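Local coordinates for glycosyl transferase (Staphylococcus aureus, PDB 5TZJ), which belongs to the family 2 glycosyltransferases, with a helical TarS-type linker domain, and is modelled here with uridine-diphosphate-N-acetylglucosamine, at residues 268-271 against 272-275. Residues are numbered along the deposited sequence; the frame is centred on the assembly and turned at random.
Sequences LEEQ and PQWI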
# COMPACT_ATOMS: atom_id res chain seq x y z
N LEU A 268 -2.75 -27.60 -2.74
CA LEU A 268 -4.00 -27.84 -3.46
C LEU A 268 -5.21 -27.77 -2.53
O LEU A 268 -6.24 -27.18 -2.87
CB LEU A 268 -3.98 -29.22 -4.15
CG LEU A 268 -3.33 -29.40 -5.49
CD1 LEU A 268 -3.34 -30.93 -5.92
CD2 LEU A 268 -4.01 -28.56 -6.53
N GLU A 269 -5.12 -28.40 -1.36
CA GLU A 269 -6.31 -28.52 -0.52
C GLU A 269 -6.73 -27.21 0.13
O GLU A 269 -7.86 -27.12 0.62
CB GLU A 269 -6.08 -29.59 0.55
CG GLU A 269 -4.97 -29.24 1.53
CD GLU A 269 -3.56 -29.70 1.07
OE1 GLU A 269 -2.62 -29.57 1.89
OE2 GLU A 269 -3.38 -30.16 -0.07
N GLU A 270 -5.88 -26.17 0.08
CA GLU A 270 -6.21 -24.82 0.52
C GLU A 270 -6.74 -23.93 -0.59
O GLU A 270 -7.29 -22.87 -0.27
CB GLU A 270 -4.98 -24.15 1.13
CG GLU A 270 -4.55 -24.81 2.44
CD GLU A 270 -3.33 -24.17 3.10
OE1 GLU A 270 -2.61 -24.88 3.83
OE2 GLU A 270 -3.09 -22.96 2.90
N GLN A 271 -6.61 -24.32 -1.87
CA GLN A 271 -6.92 -23.39 -2.93
C GLN A 271 -8.40 -23.04 -3.03
O GLN A 271 -8.71 -21.94 -3.48
CB GLN A 271 -6.43 -23.90 -4.32
CG GLN A 271 -4.85 -23.94 -4.39
CD GLN A 271 -4.29 -24.40 -5.73
OE1 GLN A 271 -5.00 -24.47 -6.74
NE2 GLN A 271 -3.00 -24.77 -5.74
N PRO A 272 -9.35 -23.92 -2.68
CA PRO A 272 -10.75 -23.46 -2.71
C PRO A 272 -11.02 -22.30 -1.76
O PRO A 272 -11.90 -21.48 -2.04
CB PRO A 272 -11.55 -24.72 -2.34
CG PRO A 272 -10.68 -25.81 -2.84
CD PRO A 272 -9.28 -25.39 -2.51
N GLN A 273 -10.32 -22.22 -0.63
CA GLN A 273 -10.47 -21.03 0.21
C GLN A 273 -9.99 -19.79 -0.53
O GLN A 273 -10.58 -18.71 -0.42
CB GLN A 273 -9.68 -21.17 1.50
CG GLN A 273 -10.09 -22.26 2.41
CD GLN A 273 -9.03 -22.48 3.51
OE1 GLN A 273 -8.54 -21.51 4.14
NE2 GLN A 273 -8.66 -23.74 3.71
N TRP A 274 -8.88 -19.93 -1.25
CA TRP A 274 -8.33 -18.80 -2.02
C TRP A 274 -9.29 -18.36 -3.13
O TRP A 274 -9.53 -17.16 -3.31
CB TRP A 274 -6.95 -19.16 -2.60
CG TRP A 274 -5.85 -19.12 -1.58
CD1 TRP A 274 -5.69 -19.97 -0.51
CD2 TRP A 274 -4.82 -18.12 -1.46
NE1 TRP A 274 -4.59 -19.59 0.24
CE2 TRP A 274 -4.04 -18.46 -0.33
CE3 TRP A 274 -4.47 -16.98 -2.22
CZ2 TRP A 274 -2.92 -17.71 0.08
CZ3 TRP A 274 -3.32 -16.24 -1.85
CH2 TRP A 274 -2.58 -16.61 -0.70
N ILE A 275 -9.83 -19.31 -3.93
CA ILE A 275 -10.64 -18.86 -5.06
C ILE A 275 -11.98 -18.33 -4.58
O ILE A 275 -12.55 -17.40 -5.18
CB ILE A 275 -10.80 -19.99 -6.12
CG1 ILE A 275 -11.20 -19.45 -7.51
CG2 ILE A 275 -11.87 -21.04 -5.71
CD1 ILE A 275 -10.01 -18.89 -8.38
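Trp274 brings the edge of its indole to the carbonyl of Glu270: CD1 stands 3.3 Å from Glu270 O, and the oxygen lies in the ring plane, so the approach is edge-on. The torsions account for it, since chi1 of -77° sets CG beside the backbone N and chi2 turns CD1 toward Glu270 O. Three further groups crowd the same oxygen. Gln273 N gives it the i+3 bond of a 3-10 turn, weak because it is bent to 127° at the hydrogen; Trp274 N gives it the i+4 bond of an alpha helix, straighter but long and also weak. Gln273 CB packs 3.4 Å from Glu270 O. At the next carbonyl the bond is well formed: Ile275 N donates to Gln271 O at 2.9 Å with an angle of 159°, the first i+4 bond between the two segments that is not weak. This pattern of bonds marks the passage from the 3-10 turn 268-270, closed by Gln271 N to Leu268 O at 3.1 Å, into helix 271-282 of the TarS linker region. Pro272 sits in the first turn of that helix, where the lack of an N-H costs little; its CD packs against the carbonyl oxygens of the preceding turn, 3.5 Å from Leu268 O. The CB of Gln271 points away overall, though it stays 3.3 Å from Pro272 N, and the chain runs on extended beyond CG. Both ends of the amide of this buried residue are engaged: OE1 accepts from Arg313 of helix 309-321, and NE2 donates to Val266 O. Trp274 faces different neighbours, its ring meeting that of Phe262 with planes nearly parallel and also touching Pro218 and Tyr222 of helix 218-233.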